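Local coordinates for RNA-binding protein, putative (Trypanosoma brucei, PDB 6E4O), which binds and remodels RNA, probably mRNA, through this RNA recognition motif, one domain of a longer kinetoplastid RNA-editing protein, at residues L20-F32 and A41-A54. Residues are numbered along the deposited sequence; the frame is centred on the assembly and turned at random.
Sequences LKDHLRQAGEVTF and AVVEFVTPEDAARA
V30 and F45 form an antiparallel non-hydrogen-bonded pair, and the polar bonds lie to each side of it. V46 N donates to E29 O (3.0 Å). Beyond it the register slips by one residue: T31 N gives E44 O a bond of 2.8 Å (N-H...O angle 158°) and F32 N a weak one, while E44 N returns a bond to F32 O (2.9 Å). With T31 and F32 both opposite E44, this is a classic beta bulge. Two waters on T31 OG1 extend the network, one to E44 OE1 and one to F45 O; E44 OE2 pairs with R5.

Apolar contacts fill the helix-bearing face of the sheet. L24 and V43 meet tip to tip, CD1 to CG2 (3.6 Å). V30 CG2 reaches F45 CE2 obliquely. Where the turn after helix 17-24 meets helix 48-57, A27 CB touches A54 CB (3.6 Å), small residues that let the backbones come close. Two backbone carbonyls also border the F45 ring: L24 O at its edge and D50 O over one face.

At G28, whose CA lies 3.7 Å from D50 CG, the backbone angles and the carboxylate leave no room for a CB. A water links D50 OD2 to E29 N (weak at N).

Hydrogen bonds thus set the 30-36/40-45 hairpin and its bulge, while apolar packing holds helices 17-24 and 48-57 on the V43 and F45 face. F32 and E44 project from the other, consistent with the sheet surface RRMs commonly use for RNA.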
ATOM      1  N   LEU A  20      -3.769  -5.494  -3.356  1.00 13.19           N
ATOM      2  CA  LEU A  20      -2.938  -4.402  -2.860  1.00  9.58           C
ATOM      3  C   LEU A  20      -1.626  -4.942  -2.323  1.00 10.55           C
ATOM      4  O   LEU A  20      -0.556  -4.381  -2.570  1.00  8.97           O
ATOM      5  CB  LEU A  20      -3.669  -3.635  -1.761  1.00 12.17           C
ATOM      6  CG  LEU A  20      -2.849  -2.496  -1.148  1.00 10.61           C
ATOM      7  CD1 LEU A  20      -2.409  -1.512  -2.227  1.00 16.39           C
ATOM      8  CD2 LEU A  20      -3.664  -1.786  -0.072  1.00 11.25           C
ATOM      9  N   LYS A  21      -1.709  -6.038  -1.580  1.00 10.34           N
ATOM     10  CA  LYS A  21      -0.512  -6.648  -1.026  1.00 13.43           C
ATOM     11  C   LYS A  21       0.466  -7.017  -2.141  1.00 13.81           C
ATOM     12  O   LYS A  21       1.657  -6.724  -2.048  1.00 12.24           O
ATOM     13  CB  LYS A  21      -0.853  -7.884  -0.194  1.00 14.45           C
ATOM     14  CG  LYS A  21       0.376  -8.598   0.353  1.00 14.64           C
ATOM     15  CD  LYS A  21      -0.016  -9.809   1.181  1.00 27.77           C
ATOM     16  CE  LYS A  21       1.201 -10.581   1.672  1.00 38.62           C
ATOM     17  NZ  LYS A  21       0.802 -11.691   2.585  1.00 44.11           N
ATOM     18  N   ASP A  22      -0.032  -7.655  -3.196  1.00 11.89           N
ATOM     19  CA  ASP A  22       0.843  -8.045  -4.297  1.00 10.54           C
ATOM     20  C   ASP A  22       1.489  -6.836  -4.963  1.00 12.31           C
ATOM     21  O   ASP A  22       2.660  -6.885  -5.350  1.00 15.34           O
ATOM     22  CB  ASP A  22       0.107  -8.895  -5.339  1.00 15.24           C
ATOM     23  CG  ASP A  22      -0.029 -10.344  -4.918  1.00 24.32           C
ATOM     24  OD1 ASP A  22       0.748 -10.796  -4.049  1.00 24.67           O
ATOM     25  OD2 ASP A  22      -0.913 -11.034  -5.463  1.00 29.72           O
ATOM     26  N   HIS A  23       0.723  -5.761  -5.115  1.00 11.88           N
ATOM     27  CA  HIS A  23       1.248  -4.530  -5.687  1.00  9.40           C
ATOM     28  C   HIS A  23       2.415  -3.999  -4.840  1.00 13.10           C
ATOM     29  O   HIS A  23       3.463  -3.603  -5.359  1.00 12.66           O
ATOM     30  CB  HIS A  23       0.134  -3.485  -5.795  1.00 12.15           C
ATOM     31  CG  HIS A  23       0.558  -2.213  -6.463  1.00 12.28           C
ATOM     32  ND1 HIS A  23       0.873  -2.141  -7.800  1.00 16.28           N
ATOM     33  CD2 HIS A  23       0.701  -0.960  -5.969  1.00 10.84           C
ATOM     34  CE1 HIS A  23       1.204  -0.894  -8.104  1.00 15.61           C
ATOM     35  NE2 HIS A  23       1.106  -0.161  -7.012  1.00 13.13           N
ATOM     36  N   LEU A  24       2.232  -4.010  -3.526  1.00 10.46           N
ATOM     37  CA  LEU A  24       3.204  -3.418  -2.613  1.00 10.23           C
ATOM     38  C   LEU A  24       4.391  -4.333  -2.331  1.00 12.19           C
ATOM     39  O   LEU A  24       5.398  -3.903  -1.764  1.00 13.71           O
ATOM     40  CB  LEU A  24       2.507  -3.011  -1.310  1.00 10.94           C
ATOM     41  CG  LEU A  24       1.520  -1.859  -1.487  1.00 14.73           C
ATOM     42  CD1 LEU A  24       0.727  -1.647  -0.200  1.00 15.93           C
ATOM     43  CD2 LEU A  24       2.242  -0.585  -1.889  1.00 15.69           C
ATOM     44  N   ARG A  25       4.285  -5.599  -2.725  1.00 11.80           N
ATOM     45  CA  ARG A  25       5.416  -6.512  -2.577  1.00 14.15           C
ATOM     46  C   ARG A  25       6.576  -6.060  -3.456  1.00 13.04           C
ATOM     47  O   ARG A  25       7.694  -6.544  -3.315  1.00 14.85           O
ATOM     48  CB  ARG A  25       5.030  -7.955  -2.914  1.00 18.57           C
ATOM     49  CG  ARG A  25       4.283  -8.681  -1.803  1.00 21.18           C
ATOM     50  CD  ARG A  25       4.474 -10.188  -1.925  1.00 28.74           C
ATOM     51  NE  ARG A  25       3.725 -10.747  -3.040  1.00 36.78           N
ATOM     52  CZ  ARG A  25       4.133 -11.766  -3.790  1.00 34.06           C
ATOM     53  NH1 ARG A  25       5.307 -12.350  -3.567  1.00 29.89           N
ATOM     54  NH2 ARG A  25       3.361 -12.193  -4.777  1.00 36.81           N
ATOM     55  N   GLN A  26       6.306  -5.133  -4.373  1.00 12.38           N
ATOM     56  CA  GLN A  26       7.373  -4.519  -5.152  1.00 14.74           C
ATOM     57  C   GLN A  26       8.356  -3.790  -4.244  1.00 12.81           C
ATOM     58  O   GLN A  26       9.516  -3.592  -4.606  1.00 12.04           O
ATOM     59  CB  GLN A  26       6.804  -3.502  -6.137  1.00 12.55           C
ATOM     60  CG  GLN A  26       6.023  -4.096  -7.303  1.00 14.28           C
ATOM     61  CD  GLN A  26       5.544  -3.011  -8.238  1.00 18.76           C
ATOM     62  OE1 GLN A  26       6.284  -2.561  -9.106  1.00 17.93           O
ATOM     63  NE2 GLN A  26       4.309  -2.561  -8.041  1.00 17.37           N
ATOM     64  N   ALA A  27       7.879  -3.369  -3.076  1.00 13.92           N
ATOM     65  CA  ALA A  27       8.701  -2.595  -2.151  1.00 13.66           C
ATOM     66  C   ALA A  27       9.251  -3.446  -1.015  1.00 14.95           C
ATOM     67  O   ALA A  27      10.281  -3.117  -0.434  1.00 16.69           O
ATOM     68  CB  ALA A  27       7.910  -1.439  -1.587  1.00 12.17           C
ATOM     69  N   GLY A  28       8.567  -4.535  -0.690  1.00 14.95           N
ATOM     70  CA  GLY A  28       9.036  -5.386   0.387  1.00 18.44           C
ATOM     71  C   GLY A  28       7.973  -6.312   0.925  1.00 15.89           C
ATOM     72  O   GLY A  28       6.892  -6.408   0.362  1.00 18.12           O
ATOM     73  N   GLU A  29       8.287  -6.999   2.021  1.00 13.62           N
ATOM     74  CA  GLU A  29       7.363  -7.967   2.595  1.00 16.94           C
ATOM     75  C   GLU A  29       6.280  -7.269   3.419  1.00 15.36           C
ATOM     76  O   GLU A  29       6.565  -6.390   4.218  1.00 15.42           O
ATOM     77  CB  GLU A  29       8.118  -8.994   3.443  1.00 26.95           C
ATOM     78  CG  GLU A  29       7.235 -10.060   4.073  1.00 43.25           C
ATOM     79  CD  GLU A  29       8.038 -11.188   4.705  1.00 59.73           C
ATOM     80  OE1 GLU A  29       9.282 -11.072   4.779  1.00 60.96           O
ATOM     81  OE2 GLU A  29       7.424 -12.194   5.122  1.00 67.49           O
ATOM     82  N   VAL A  30       5.037  -7.678   3.216  1.00 16.78           N
ATOM     83  CA  VAL A  30       3.898  -7.047   3.871  1.00 16.14           C
ATOM     84  C   VAL A  30       3.394  -7.901   5.034  1.00 18.50           C
ATOM     85  O   VAL A  30       3.135  -9.089   4.868  1.00 18.58           O
ATOM     86  CB  VAL A  30       2.758  -6.820   2.850  1.00 16.89           C
ATOM     87  CG1 VAL A  30       1.516  -6.270   3.536  1.00 15.96           C
ATOM     88  CG2 VAL A  30       3.230  -5.890   1.735  1.00 15.84           C
ATOM     89  N   THR A  31       3.259  -7.295   6.211  1.00 16.45           N
ATOM     90  CA  THR A  31       2.817  -8.023   7.402  1.00 16.10           C
ATOM     91  C   THR A  31       1.380  -7.705   7.829  1.00 19.00           C
ATOM     92  O   THR A  31       0.785  -8.433   8.622  1.00 21.45           O
ATOM     93  CB  THR A  31       3.730  -7.741   8.610  1.00 17.52           C
ATOM     94  OG1 THR A  31       3.680  -6.346   8.917  1.00 19.62           O
ATOM     95  CG2 THR A  31       5.168  -8.133   8.310  1.00 18.88           C
ATOM     96  N   PHE A  32       0.837  -6.602   7.335  1.00 14.35           N
ATOM     97  CA  PHE A  32      -0.544  -6.212   7.640  1.00 11.47           C
ATOM     98  C   PHE A  32      -1.073  -5.533   6.394  1.00 14.19           C
ATOM     99  O   PHE A  32      -0.394  -4.705   5.805  1.00 13.55           O
ATOM    100  CB  PHE A  32      -0.584  -5.239   8.823  1.00 15.41           C
ATOM    101  CG  PHE A  32      -1.970  -4.785   9.212  1.00 15.23           C
ATOM    102  CD1 PHE A  32      -2.664  -5.418  10.234  1.00 14.41           C
ATOM    103  CD2 PHE A  32      -2.566  -3.697   8.580  1.00 11.64           C
ATOM    104  CE1 PHE A  32      -3.932  -4.987  10.604  1.00 17.67           C
ATOM    105  CE2 PHE A  32      -3.835  -3.261   8.941  1.00 13.70           C
ATOM    106  CZ  PHE A  32      -4.518  -3.909   9.959  1.00 16.20           C
ATOM    107  N   ALA A  41      -6.654   2.019   2.607  1.00 10.62           N
ATOM    108  CA  ALA A  41      -6.111   0.838   3.270  1.00  9.23           C
ATOM    109  C   ALA A  41      -4.998   1.233   4.212  1.00  9.84           C
ATOM    110  O   ALA A  41      -4.475   2.341   4.141  1.00 10.26           O
ATOM    111  CB  ALA A  41      -5.587  -0.175   2.232  1.00 10.90           C
ATOM    112  N   VAL A  42      -4.645   0.325   5.108  1.00  9.77           N
ATOM    113  CA  VAL A  42      -3.462   0.505   5.947  1.00  8.62           C
ATOM    114  C   VAL A  42      -2.607  -0.729   5.769  1.00 10.82           C
ATOM    115  O   VAL A  42      -3.110  -1.846   5.814  1.00 12.09           O
ATOM    116  CB  VAL A  42      -3.826   0.661   7.432  1.00 10.16           C
ATOM    117  CG1 VAL A  42      -2.560   0.691   8.301  1.00 11.37           C
ATOM    118  CG2 VAL A  42      -4.640   1.914   7.634  1.00  9.06           C
ATOM    119  N   VAL A  43      -1.319  -0.511   5.551  1.00 10.47           N
ATOM    120  CA  VAL A  43      -0.392  -1.589   5.310  1.00 12.79           C
ATOM    121  C   VAL A  43       0.796  -1.434   6.242  1.00 13.48           C
ATOM    122  O   VAL A  43       1.199  -0.321   6.553  1.00 12.48           O
ATOM    123  CB  VAL A  43       0.091  -1.525   3.839  1.00 12.20           C
ATOM    124  CG1 VAL A  43       1.113  -2.617   3.536  1.00 15.62           C
ATOM    125  CG2 VAL A  43      -1.108  -1.605   2.885  1.00 16.76           C
ATOM    126  N   GLU A  44       1.353  -2.552   6.694  1.00 12.13           N
ATOM    127  CA  GLU A  44       2.619  -2.522   7.401  1.00 10.65           C
ATOM    128  C   GLU A  44       3.581  -3.462   6.714  1.00 13.54           C
ATOM    129  O   GLU A  44       3.183  -4.509   6.190  1.00 14.10           O
ATOM    130  CB  GLU A  44       2.452  -2.925   8.863  1.00 16.06           C
ATOM    131  CG  GLU A  44       1.618  -1.955   9.662  1.00 24.07           C
ATOM    132  CD  GLU A  44       1.845  -2.100  11.152  1.00 25.55           C
ATOM    133  OE1 GLU A  44       2.218  -3.209  11.592  1.00 25.57           O
ATOM    134  OE2 GLU A  44       1.668  -1.101  11.879  1.00 23.32           O
ATOM    135  N   PHE A  45       4.844  -3.071   6.686  1.00 11.28           N
ATOM    136  CA  PHE A  45       5.887  -3.884   6.087  1.00 12.41           C
ATOM    137  C   PHE A  45       6.759  -4.429   7.203  1.00 14.77           C
ATOM    138  O   PHE A  45       6.722  -3.930   8.332  1.00 14.64           O
ATOM    139  CB  PHE A  45       6.758  -3.040   5.149  1.00 10.14           C
ATOM    140  CG  PHE A  45       6.041  -2.547   3.925  1.00  9.92           C
ATOM    141  CD1 PHE A  45       5.314  -1.366   3.959  1.00 13.98           C
ATOM    142  CD2 PHE A  45       6.120  -3.251   2.732  1.00 12.18           C
ATOM    143  CE1 PHE A  45       4.655  -0.904   2.822  1.00 13.48           C
ATOM    144  CE2 PHE A  45       5.464  -2.797   1.591  1.00 14.26           C
ATOM    145  CZ  PHE A  45       4.734  -1.624   1.637  1.00 12.11           C
ATOM    146  N   VAL A  46       7.572  -5.424   6.868  1.00 15.26           N
ATOM    147  CA  VAL A  46       8.497  -6.008   7.828  1.00 15.98           C
ATOM    148  C   VAL A  46       9.508  -4.993   8.340  1.00 18.48           C
ATOM    149  O   VAL A  46       9.841  -4.986   9.522  1.00 20.42           O
ATOM    150  CB  VAL A  46       9.247  -7.191   7.207  1.00 19.55           C
ATOM    151  CG1 VAL A  46      10.259  -7.762   8.197  1.00 25.47           C
ATOM    152  CG2 VAL A  46       8.258  -8.254   6.791  1.00 21.17           C
ATOM    153  N   THR A  47      10.011  -4.136   7.460  1.00 15.17           N
ATOM    154  CA  THR A  47      11.031  -3.177   7.881  1.00 13.34           C
ATOM    155  C   THR A  47      10.644  -1.739   7.564  1.00 13.27           C
ATOM    156  O   THR A  47       9.828  -1.487   6.675  1.00 11.94           O
ATOM    157  CB  THR A  47      12.391  -3.467   7.221  1.00 13.89           C
ATOM    158  OG1 THR A  47      12.318  -3.157   5.824  1.00 17.52           O
ATOM    159  CG2 THR A  47      12.777  -4.934   7.393  1.00 18.90           C
ATOM    160  N   PRO A  48      11.224  -0.787   8.304  1.00 11.94           N
ATOM    161  CA  PRO A  48      11.045   0.616   7.924  1.00 13.21           C
ATOM    162  C   PRO A  48      11.579   0.889   6.521  1.00 13.34           C
ATOM    163  O   PRO A  48      11.034   1.743   5.833  1.00 12.56           O
ATOM    164  CB  PRO A  48      11.876   1.364   8.970  1.00 13.64           C
ATOM    165  CG  PRO A  48      11.777   0.487  10.184  1.00 14.39           C
ATOM    166  CD  PRO A  48      11.876  -0.917   9.621  1.00 12.99           C
ATOM    167  N   GLU A  49      12.630   0.183   6.111  1.00 13.20           N
ATOM    168  CA  GLU A  49      13.187   0.357   4.765  1.00 17.21           C
ATOM    169  C   GLU A  49      12.172   0.014   3.682  1.00 15.78           C
ATOM    170  O   GLU A  49      12.127   0.667   2.636  1.00 12.20           O
ATOM    171  CB  GLU A  49      14.444  -0.498   4.583  1.00 17.71           C
ATOM    172  CG  GLU A  49      15.658  -0.009   5.372  1.00 24.34           C
ATOM    173  CD  GLU A  49      15.456  -0.026   6.883  1.00 26.65           C
ATOM    174  OE1 GLU A  49      15.875   0.949   7.534  1.00 31.13           O
ATOM    175  OE2 GLU A  49      14.901  -1.002   7.431  1.00 19.04           O
ATOM    176  N   ASP A  50      11.368  -1.019   3.925  1.00 11.34           N
ATOM    177  CA  ASP A  50      10.353  -1.431   2.958  1.00 14.06           C
ATOM    178  C   ASP A  50       9.282  -0.359   2.835  1.00 15.79           C
ATOM    179  O   ASP A  50       8.841  -0.033   1.733  1.00 10.56           O
ATOM    180  CB  ASP A  50       9.688  -2.744   3.382  1.00 12.59           C
ATOM    181  CG  ASP A  50      10.633  -3.930   3.337  1.00 20.42           C
ATOM    182  OD1 ASP A  50      11.662  -3.854   2.638  1.00 17.70           O
ATOM    183  OD2 ASP A  50      10.327  -4.947   4.005  1.00 25.81           O
ATOM    184  N   ALA A  51       8.861   0.192   3.970  1.00 12.49           N
ATOM    185  CA  ALA A  51       7.892   1.289   3.971  1.00 12.08           C
ATOM    186  C   ALA A  51       8.424   2.510   3.228  1.00 13.04           C
ATOM    187  O   ALA A  51       7.698   3.154   2.460  1.00 12.27           O
ATOM    188  CB  ALA A  51       7.492   1.662   5.399  1.00 11.81           C
ATOM    189  N   ALA A  52       9.693   2.823   3.459  1.00  8.83           N
ATOM    190  CA  ALA A  52      10.347   3.957   2.806  1.00  8.36           C
ATOM    191  C   ALA A  52      10.414   3.769   1.295  1.00 13.37           C
ATOM    192  O   ALA A  52      10.182   4.710   0.524  1.00 10.39           O
ATOM    193  CB  ALA A  52      11.746   4.146   3.371  1.00  9.14           C
ATOM    194  N   ARG A  53      10.748   2.553   0.881  1.00 12.59           N
ATOM    195  CA  ARG A  53      10.806   2.201  -0.532  1.00 11.52           C
ATOM    196  C   ARG A  53       9.431   2.322  -1.195  1.00 11.53           C
ATOM    197  O   ARG A  53       9.320   2.793  -2.336  1.00 12.92           O
ATOM    198  CB  ARG A  53      11.360   0.783  -0.687  1.00 10.11           C
ATOM    199  CG  ARG A  53      11.604   0.350  -2.131  1.00 16.80           C
ATOM    200  CD  ARG A  53      12.348  -0.975  -2.186  1.00 19.57           C
ATOM    201  NE  ARG A  53      13.645  -0.911  -1.516  1.00 20.69           N
ATOM    202  CZ  ARG A  53      14.754  -0.438  -2.076  1.00 22.08           C
ATOM    203  NH1 ARG A  53      15.888  -0.416  -1.386  1.00 23.98           N
ATOM    204  NH2 ARG A  53      14.735   0.010  -3.325  1.00 27.73           N
ATOM    205  N   ALA A  54       8.378   1.911  -0.490  1.00 12.47           N
ATOM    206  CA  ALA A  54       7.033   1.987  -1.052  1.00 13.89           C
ATOM    207  C   ALA A  54       6.635   3.436  -1.298  1.00 14.80           C
ATOM    208  O   ALA A  54       6.202   3.792  -2.386  1.00 11.40           O
ATOM    209  CB  ALA A  54       6.000   1.275  -0.146  1.00 10.52           C
TER
HETATM  210  O   HOH W   1      11.372  -7.391   3.383  1.00 43.90           O
HETATM  211  O   HOH W   2       2.140  -5.898  11.151  1.00 31.96           O
HETATM  212  O   HOH W   3       5.722  -4.939  10.565  1.00 32.34           O